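Local coordinates for UPF0303 protein YBR137W (Saccharomyces cerevisiae, PDB 4CLC) that is of unknown function but is a cytoplasmic member of the HbpS-like family, whose namesake is a haem-degrading protein, at residues S32-Q37 against Y141-L146; D38-G43 against C70-V75; P58-I63 against T147-K152. All coordinates share one frame; numbering follows the deposited sequence.

Contact 1: S32-Q37 against Y141-L146; sequences STFTYQ and YPYACL
Phe34 and Tyr143 carry this contact, which sets the loop leading into helix 36-53 against a classic beta bulge. The bulge consists of Tyr143 and Ala144, both facing Ile134 of the neighbouring strand 131-136. The two rings lie offset and nearly parallel, with planes at 20° and little overlap, their centroids 5.7 Å apart. The closer approach is a CH-pi contact. Phe34 CB sits over one face of the Tyr143 ring, offset toward the rim, 3.9 Å from its centroid and 3.7 Å from Tyr143 CD2. Tyr143 CG is anti to its carbonyl carbon (chi1 -86°), which sets CG beside the backbone N. The Phe34 ring also meets the second bulge residue, with Phe34 CE2 3.7 Å from Ala144 CB. The phenol end of Tyr143 reaches the loop backbone, with Tyr143 OH 3.7 Å from Thr33 O. An alanine at Tyr143 would keep CB near Phe34 CD2 but would probably leave a gap beside Phe34 CB and Thr33 O, where the ring now lies. Further out, Thr33 OG1 is hydrogen-bonded to Asp38 OD2, which also accepts from Thr35 N and so ties the loop to the first turn of the helix. Thr35 is the N-cap of that helix, and Gln37 N donates a weak hydrogen bond to Thr35 OG1 at 3.0 Å.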
loop_
_atom_site.group_PDB
_atom_site.type_symbol
_atom_site.label_atom_id
_atom_site.label_comp_id
_atom_site.label_asym_id
_atom_site.label_seq_id
_atom_site.Cartn_x
_atom_site.Cartn_y
_atom_site.Cartn_z
ATOM N N SER D 32 -1.975 -30.262 29.575
ATOM C CA SER D 32 -1.663 -29.659 30.852
ATOM C C SER D 32 -0.304 -29.004 30.802
ATOM O O SER D 32 0.096 -28.372 31.771
ATOM C CB SER D 32 -1.713 -30.698 31.977
ATOM O OG SER D 32 -3.059 -31.014 32.328
ATOM N N THR D 33 0.405 -29.155 29.679
ATOM C CA THR D 33 1.798 -28.701 29.605
ATOM C C THR D 33 2.213 -27.882 28.371
ATOM O O THR D 33 2.564 -26.712 28.481
ATOM C CB THR D 33 2.773 -29.904 29.715
ATOM O OG1 THR D 33 2.418 -30.912 28.754
ATOM C CG2 THR D 33 2.735 -30.476 31.115
ATOM N N PHE D 34 2.236 -28.498 27.204
ATOM C CA PHE D 34 2.807 -27.814 26.041
ATOM C C PHE D 34 4.201 -27.194 26.186
ATOM O O PHE D 34 4.303 -25.991 26.323
ATOM C CB PHE D 34 1.895 -26.711 25.554
ATOM C CG PHE D 34 1.989 -26.515 24.089
ATOM C CD1 PHE D 34 1.902 -27.614 23.249
ATOM C CD2 PHE D 34 2.175 -25.269 23.547
ATOM C CE1 PHE D 34 1.989 -27.468 21.896
ATOM C CE2 PHE D 34 2.256 -25.113 22.187
ATOM C CZ PHE D 34 2.169 -26.211 21.356
ATOM N N THR D 35 5.253 -28.010 26.186
ATOM C CA THR D 35 6.634 -27.533 26.000
ATOM C C THR D 35 7.041 -27.518 24.536
ATOM O O THR D 35 6.310 -28.026 23.682
ATOM C CB THR D 35 7.623 -28.439 26.678
ATOM O OG1 THR D 35 7.568 -29.720 26.021
ATOM C CG2 THR D 35 7.302 -28.578 28.161
ATOM N N TYR D 36 8.241 -27.025 24.244
ATOM C CA TYR D 36 8.762 -27.115 22.873
ATOM C C TYR D 36 8.768 -28.578 22.386
ATOM O O TYR D 36 8.715 -28.851 21.175
ATOM C CB TYR D 36 10.185 -26.560 22.782
ATOM C CG TYR D 36 11.224 -27.555 23.282
ATOM C CD1 TYR D 36 11.553 -27.614 24.621
ATOM C CD2 TYR D 36 11.835 -28.467 22.420
ATOM C CE1 TYR D 36 12.476 -28.530 25.099
ATOM C CE2 TYR D 36 12.743 -29.406 22.897
ATOM C CZ TYR D 36 13.073 -29.418 24.236
ATOM O OH TYR D 36 13.980 -30.327 24.732
ATOM N N GLN D 37 8.908 -29.496 23.344
ATOM C CA GLN D 37 9.015 -30.916 23.066
ATOM C C GLN D 37 7.633 -31.517 22.869
ATOM O O GLN D 37 7.423 -32.360 21.977
ATOM C CB GLN D 37 9.759 -31.631 24.194
ATOM C CG GLN D 37 10.112 -33.073 23.886
ATOM C CD GLN D 37 10.990 -33.230 22.646
ATOM O OE1 GLN D 37 11.870 -32.408 22.371
ATOM N NE2 GLN D 37 10.760 -34.305 21.899
ATOM N N TYR D 141 -7.498 -19.189 27.710
ATOM C CA TYR D 141 -7.008 -18.877 26.384
ATOM C C TYR D 141 -6.064 -19.954 25.894
ATOM O O TYR D 141 -5.275 -20.495 26.672
ATOM C CB TYR D 141 -6.351 -17.504 26.417
ATOM C CG TYR D 141 -7.258 -16.512 27.108
ATOM C CD1 TYR D 141 -8.329 -15.940 26.430
ATOM C CD2 TYR D 141 -7.073 -16.179 28.454
ATOM C CE1 TYR D 141 -9.174 -15.051 27.060
ATOM C CE2 TYR D 141 -7.915 -15.284 29.086
ATOM C CZ TYR D 141 -8.964 -14.728 28.383
ATOM O OH TYR D 141 -9.811 -13.846 28.994
ATOM N N PRO D 142 -6.145 -20.262 24.593
ATOM C CA PRO D 142 -5.479 -21.395 23.952
ATOM C C PRO D 142 -3.955 -21.314 23.983
ATOM O O PRO D 142 -3.392 -20.220 23.862
ATOM C CB PRO D 142 -5.987 -21.329 22.512
ATOM C CG PRO D 142 -6.394 -19.944 22.320
ATOM C CD PRO D 142 -6.919 -19.472 23.625
ATOM N N TYR D 143 -3.312 -22.471 24.159
ATOM C CA TYR D 143 -1.860 -22.597 24.046
ATOM C C TYR D 143 -1.398 -22.224 22.642
ATOM O O TYR D 143 -0.442 -21.473 22.456
ATOM C CB TYR D 143 -1.399 -24.033 24.357
ATOM C CG TYR D 143 -1.171 -24.344 25.817
ATOM C CD1 TYR D 143 -0.620 -23.400 26.660
ATOM C CD2 TYR D 143 -1.502 -25.594 26.351
ATOM C CE1 TYR D 143 -0.405 -23.674 28.000
ATOM C CE2 TYR D 143 -1.294 -25.876 27.687
ATOM C CZ TYR D 143 -0.739 -24.909 28.502
ATOM O OH TYR D 143 -0.513 -25.141 29.831
ATOM N N ALA D 144 -2.077 -22.786 21.656
ATOM C CA ALA D 144 -1.594 -22.768 20.293
ATOM C C ALA D 144 -2.729 -23.140 19.363
ATOM O O ALA D 144 -3.876 -23.170 19.763
ATOM C CB ALA D 144 -0.432 -23.719 20.132
ATOM N N CYS D 145 -2.406 -23.389 18.108
ATOM C CA CYS D 145 -3.387 -23.844 17.160
ATOM C C CYS D 145 -2.757 -24.961 16.315
ATOM O O CYS D 145 -1.618 -24.846 15.840
ATOM C CB CYS D 145 -3.878 -22.671 16.303
ATOM S SG CYS D 145 -5.016 -23.077 14.948
ATOM N N LEU D 146 -3.496 -26.054 16.162
ATOM C CA LEU D 146 -3.086 -27.159 15.323
ATOM C C LEU D 146 -3.841 -27.070 14.011
ATOM O O LEU D 146 -5.048 -26.907 14.020
ATOM C CB LEU D 146 -3.359 -28.482 16.036
ATOM C CG LEU D 146 -3.543 -29.761 15.234
ATOM C CD1 LEU D 146 -2.302 -30.051 14.451
ATOM C CD2 LEU D 146 -3.818 -30.864 16.194
#

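Contact 2: D38-G43 against C70-V75; sequences DAFDLG and CLFRTV
Helix 38-43 runs almost parallel to strand 70-75, with axes 7.7 Å apart at closest and an angle of 20° between them, and this puts Ala39 beside Leu71 and Phe40 beside Phe72. Leu71 and Phe72 form a classic beta bulge opposite Ile63 of strand 60-64. Both of these consecutive residues therefore point toward the helix. Phe72 does most of the packing. Its CG is anti to the backbone N (chi1 -174°), which turns CG to the helix side. The ring itself lies against Gly43. Gly43 CA is over the centre of one ring face, 3.7 Å from the centroid, in a CH-pi contact. A side chain on residue 43 would point into this ring, and the bare backbone lets the helix come close. Phe40 comes to the same ring at its edge, near the ring plane, with Phe40 CD1 4.0 Å from Phe72 CE1. The two phenylalanines cross obliquely. At the bulge, Ala39 CB meets Leu71 CB at 3.9 Å, and Leu71 CD1 is close to the same methyl. Phe40 also meets a basic side chain of another protein chain of the assembly, which makes a cation-pi contact with its ring. The side-chain packing is apolar, and no hydrogen bond links the two segments. Their close approach probably relies on Gly43 having no side chain over the Phe72 ring.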
loop_
_atom_site.group_PDB
_atom_site.type_symbol
_atom_site.label_atom_id
_atom_site.label_comp_id
_atom_site.label_asym_id
_atom_site.label_seq_id
_atom_site.Cartn_x
_atom_site.Cartn_y
_atom_site.Cartn_z
ATOM N N ASP D 38 6.700 -31.072 23.712
ATOM C CA ASP D 38 5.295 -31.395 23.529
ATOM C C ASP D 38 4.876 -31.095 22.103
ATOM O O ASP D 38 4.188 -31.886 21.463
ATOM C CB ASP D 38 4.434 -30.612 24.513
ATOM C CG ASP D 38 4.601 -31.104 25.924
ATOM O OD1 ASP D 38 5.075 -32.249 26.085
ATOM O OD2 ASP D 38 4.250 -30.376 26.870
ATOM N N ALA D 39 5.315 -29.952 21.599
ATOM C CA ALA D 39 5.022 -29.578 20.230
ATOM C C ALA D 39 5.542 -30.634 19.277
ATOM O O ALA D 39 4.822 -31.093 18.404
ATOM C CB ALA D 39 5.627 -28.218 19.900
ATOM N N PHE D 40 6.796 -31.023 19.450
ATOM C CA PHE D 40 7.420 -31.911 18.488
ATOM C C PHE D 40 6.818 -33.311 18.591
ATOM O O PHE D 40 6.601 -33.997 17.582
ATOM C CB PHE D 40 8.933 -31.959 18.697
ATOM C CG PHE D 40 9.640 -32.837 17.704
ATOM C CD1 PHE D 40 9.812 -32.415 16.395
ATOM C CD2 PHE D 40 10.107 -34.095 18.074
ATOM C CE1 PHE D 40 10.452 -33.213 15.470
ATOM C CE2 PHE D 40 10.738 -34.902 17.156
ATOM C CZ PHE D 40 10.921 -34.459 15.847
ATOM N N ASP D 41 6.562 -33.731 19.825
ATOM C CA ASP D 41 5.939 -35.012 20.043
ATOM C C ASP D 41 4.573 -34.996 19.382
ATOM O O ASP D 41 4.281 -35.859 18.547
ATOM C CB ASP D 41 5.852 -35.336 21.537
ATOM C CG ASP D 41 7.218 -35.569 22.154
ATOM O OD1 ASP D 41 8.140 -35.956 21.390
ATOM O OD2 ASP D 41 7.379 -35.366 23.383
ATOM N N LEU D 42 3.758 -33.994 19.711
ATOM C CA LEU D 42 2.411 -33.908 19.153
ATOM C C LEU D 42 2.406 -33.885 17.625
ATOM O O LEU D 42 1.596 -34.559 16.999
ATOM C CB LEU D 42 1.682 -32.677 19.675
ATOM C CG LEU D 42 0.378 -32.410 18.921
ATOM C CD1 LEU D 42 -0.612 -33.521 19.215
ATOM C CD2 LEU D 42 -0.196 -31.065 19.292
ATOM N N GLY D 43 3.312 -33.128 17.025
ATOM C CA GLY D 43 3.369 -33.033 15.583
ATOM C C GLY D 43 3.735 -34.335 14.887
ATOM O O GLY D 43 3.210 -34.633 13.808
ATOM N N CYS D 70 6.036 -20.402 14.551
ATOM C CA CYS D 70 5.850 -21.785 14.148
ATOM C C CYS D 70 6.749 -22.705 14.964
ATOM O O CYS D 70 7.957 -22.540 14.956
ATOM C CB CYS D 70 6.130 -21.933 12.660
ATOM S SG CYS D 70 5.892 -23.580 12.015
ATOM N N LEU D 71 6.156 -23.609 15.734
ATOM C CA LEU D 71 6.910 -24.625 16.456
ATOM C C LEU D 71 7.197 -25.863 15.592
ATOM O O LEU D 71 8.251 -26.490 15.709
ATOM C CB LEU D 71 6.172 -25.015 17.729
ATOM C CG LEU D 71 5.769 -23.815 18.589
ATOM C CD1 LEU D 71 4.980 -24.231 19.808
ATOM C CD2 LEU D 71 6.975 -23.015 19.020
ATOM N N PHE D 72 6.234 -26.215 14.740
ATOM C CA PHE D 72 6.264 -27.474 13.992
ATOM C C PHE D 72 5.637 -27.362 12.640
ATOM O O PHE D 72 4.581 -26.773 12.496
ATOM C CB PHE D 72 5.527 -28.591 14.741
ATOM C CG PHE D 72 5.655 -29.935 14.085
ATOM C CD1 PHE D 72 6.728 -30.751 14.363
ATOM C CD2 PHE D 72 4.711 -30.377 13.180
ATOM C CE1 PHE D 72 6.860 -31.985 13.750
ATOM C CE2 PHE D 72 4.831 -31.615 12.567
ATOM C CZ PHE D 72 5.914 -32.415 12.854
ATOM N N ARG D 73 6.260 -27.971 11.649
ATOM C CA ARG D 73 5.631 -28.090 10.347
ATOM C C ARG D 73 6.153 -29.340 9.657
ATOM O O ARG D 73 7.326 -29.686 9.801
ATOM C CB ARG D 73 5.892 -26.846 9.503
ATOM C CG ARG D 73 5.293 -26.914 8.127
ATOM C CD ARG D 73 3.789 -26.713 8.168
ATOM N NE ARG D 73 3.416 -25.369 8.619
ATOM C CZ ARG D 73 3.419 -24.296 7.835
ATOM N NH1 ARG D 73 3.786 -24.400 6.564
ATOM N NH2 ARG D 73 3.059 -23.122 8.331
ATOM N N THR D 74 5.285 -30.028 8.929
ATOM C CA THR D 74 5.718 -31.171 8.143
ATOM C C THR D 74 4.777 -31.436 6.990
ATOM O O THR D 74 3.689 -30.900 6.910
ATOM C CB THR D 74 5.853 -32.466 8.977
ATOM O OG1 THR D 74 6.487 -33.464 8.181
ATOM C CG2 THR D 74 4.511 -32.977 9.404
ATOM N N VAL D 75 5.235 -32.261 6.075
ATOM C CA VAL D 75 4.481 -32.602 4.903
ATOM C C VAL D 75 4.426 -34.139 4.917
ATOM O O VAL D 75 5.464 -34.779 5.096
ATOM C CB VAL D 75 5.162 -31.974 3.656
ATOM C CG1 VAL D 75 5.315 -32.953 2.516
ATOM C CG2 VAL D 75 4.433 -30.719 3.234
#

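Contact 3: P58-I63 against T147-K152; sequences PVAIDI and TISGLK
Ala60 and Ser149 meet through their flat peptide groups, each carbonyl taking the other's amide donor in its plane. Ala60 N donates to Ser149 O at 2.8 Å, and Ser149 N donates to Ala60 O at 2.9 Å. A CA-H...O contact accompanies the second bond, with Ile148 CA 3.3 Å from Ala60 O. Asp62 and Thr147 form the next hydrogen-bonded pair. Asp62 N donates in plane to Thr147 O at 2.8 Å. Thr147 N returns a bond to Asp62 O at 3.0 Å, its donor tilted 23° from the carbonyl plane. Ile61 and Ile148 make the non-hydrogen-bonded pair between them.

The side chains divide between the two faces of the sheet. Ile61 and Ile148 turn to one face, where helix 36-53 covers them through Ile46. Ala60, Asp62, Thr147 and Ser149 turn to the other, toward helix 84-98. A water bridges the Asp62 carboxylate to Thr147, 3.0 Å from Asp62 OD1 and 2.8 Å from Thr147 OG1. The other oxygen, Asp62 OD2, forms a salt bridge with Arg73.

Beyond the paired strands, Val59 splits its two methyls. Val59 CG1 touches Ile148 CG2 at 3.5 Å. Val59 CG2 meets Leu151 CD2 just as closely, and these two side chains cross at about a right angle. Gly150 lies beside Pro58 O, where a side chain would clash. This is an antiparallel strand pair inside a five-stranded mixed sheet with helices on both faces, an alpha-beta-alpha sandwich consistent with the HbpS-like family.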
loop_
_atom_site.group_PDB
_atom_site.type_symbol
_atom_site.label_atom_id
_atom_site.label_comp_id
_atom_site.label_asym_id
_atom_site.label_seq_id
_atom_site.Cartn_x
_atom_site.Cartn_y
_atom_site.Cartn_z
ATOM N N PRO D 58 -1.034 -36.485 0.408
ATOM C CA PRO D 58 -0.132 -35.462 0.942
ATOM C C PRO D 58 -0.874 -34.516 1.872
ATOM O O PRO D 58 -1.845 -33.869 1.473
ATOM C CB PRO D 58 0.353 -34.735 -0.311
ATOM C CG PRO D 58 -0.798 -34.855 -1.268
ATOM C CD PRO D 58 -1.487 -36.177 -0.958
ATOM N N VAL D 59 -0.365 -34.359 3.083
ATOM C CA VAL D 59 -1.052 -33.552 4.066
ATOM C C VAL D 59 -0.056 -32.675 4.796
ATOM O O VAL D 59 1.055 -33.107 5.086
ATOM C CB VAL D 59 -1.838 -34.439 5.048
ATOM C CG1 VAL D 59 -2.284 -33.664 6.246
ATOM C CG2 VAL D 59 -3.027 -35.019 4.351
ATOM N N ALA D 60 -0.450 -31.430 5.056
ATOM C CA ALA D 60 0.412 -30.479 5.735
ATOM C C ALA D 60 -0.065 -30.333 7.174
ATOM O O ALA D 60 -1.255 -30.273 7.429
ATOM C CB ALA D 60 0.422 -29.152 5.012
ATOM N N ILE D 61 0.873 -30.299 8.109
ATOM C CA ILE D 61 0.560 -30.228 9.524
ATOM C C ILE D 61 1.297 -29.067 10.182
ATOM O O ILE D 61 2.509 -28.993 10.079
ATOM C CB ILE D 61 0.936 -31.546 10.231
ATOM C CG1 ILE D 61 0.166 -32.712 9.618
ATOM C CG2 ILE D 61 0.690 -31.455 11.716
ATOM C CD1 ILE D 61 0.695 -34.055 10.033
ATOM N N ASP D 62 0.580 -28.169 10.858
ATOM C CA ASP D 62 1.220 -27.039 11.519
ATOM C C ASP D 62 0.932 -26.962 13.033
ATOM O O ASP D 62 -0.158 -27.300 13.502
ATOM C CB ASP D 62 0.796 -25.729 10.839
ATOM C CG ASP D 62 1.588 -24.514 11.345
ATOM O OD1 ASP D 62 1.158 -23.882 12.336
ATOM O OD2 ASP D 62 2.639 -24.186 10.734
ATOM N N ILE D 63 1.913 -26.520 13.807
ATOM C CA ILE D 63 1.630 -26.107 15.174
ATOM C C ILE D 63 2.269 -24.747 15.363
ATOM O O ILE D 63 3.483 -24.614 15.233
ATOM C CB ILE D 63 2.162 -27.104 16.228
ATOM C CG1 ILE D 63 1.529 -28.478 16.019
ATOM C CG2 ILE D 63 1.891 -26.599 17.646
ATOM C CD1 ILE D 63 2.061 -29.534 16.953
ATOM N N THR D 147 -3.138 -27.154 12.889
ATOM C CA THR D 147 -3.774 -26.974 11.598
ATOM C C THR D 147 -3.338 -28.029 10.604
ATOM O O THR D 147 -2.145 -28.195 10.346
ATOM C CB THR D 147 -3.473 -25.605 10.991
ATOM O OG1 THR D 147 -3.894 -24.568 11.878
ATOM C CG2 THR D 147 -4.197 -25.460 9.678
ATOM N N ILE D 148 -4.317 -28.731 10.038
ATOM C CA ILE D 148 -4.053 -29.793 9.096
ATOM C C ILE D 148 -4.641 -29.379 7.772
ATOM O O ILE D 148 -5.629 -28.640 7.729
ATOM C CB ILE D 148 -4.640 -31.121 9.588
ATOM C CG1 ILE D 148 -4.007 -31.495 10.930
ATOM C CG2 ILE D 148 -4.418 -32.225 8.591
ATOM C CD1 ILE D 148 -4.525 -32.768 11.514
ATOM N N SER D 149 -4.017 -29.808 6.688
ATOM C CA SER D 149 -4.477 -29.439 5.365
ATOM C C SER D 149 -4.170 -30.525 4.350
ATOM O O SER D 149 -3.106 -31.113 4.390
ATOM C CB SER D 149 -3.832 -28.124 4.924
ATOM O OG SER D 149 -3.562 -28.129 3.528
ATOM N N GLY D 150 -5.067 -30.717 3.391
ATOM C CA GLY D 150 -4.873 -31.660 2.308
ATOM C C GLY D 150 -5.806 -32.853 2.241
ATOM O O GLY D 150 -5.841 -33.555 1.223
ATOM N N LEU D 151 -6.581 -33.081 3.295
ATOM C CA LEU D 151 -7.673 -34.056 3.229
ATOM C C LEU D 151 -8.989 -33.364 2.872
ATOM O O LEU D 151 -9.006 -32.192 2.505
ATOM C CB LEU D 151 -7.816 -34.802 4.559
ATOM C CG LEU D 151 -6.546 -35.497 5.052
ATOM C CD1 LEU D 151 -6.740 -36.036 6.445
ATOM C CD2 LEU D 151 -6.166 -36.610 4.095
ATOM N N LYS D 152 -10.087 -34.098 2.960
ATOM C CA LYS D 152 -11.406 -33.493 2.941
ATOM C C LYS D 152 -11.520 -32.675 4.225
ATOM O O LYS D 152 -11.019 -33.088 5.273
ATOM C CB LYS D 152 -12.509 -34.559 2.861
ATOM C CG LYS D 152 -12.497 -35.427 1.601
ATOM C CD LYS D 152 -13.446 -36.630 1.772
ATOM C CE LYS D 152 -13.773 -37.307 0.429
ATOM N NZ LYS D 152 -12.748 -38.293 -0.056
HETATM O O HOH W 1 -1.615 -24.119 13.393
#

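How the contacts relate
Going from the N terminus, the first segment met is 32-37, then the helical turns 38-43, then segment 58-63 with the start of strand 60-64, then strand 70-75. Contact 2 closes a short loop and packs helix 36-53 on strand 70-75. It nests inside the long loop that contact 1 closes when the chain reaches 141-146, setting the loop before that helix on strand 144-149. Contact 3 closes another long loop by pairing strands 60-64 and 144-149, and it crosses both of the others. Contacts 1 and 3 share strand 144-149. Phe34 of contact 1 also packs on Leu71 of contact 2 and Ile63 of contact 3.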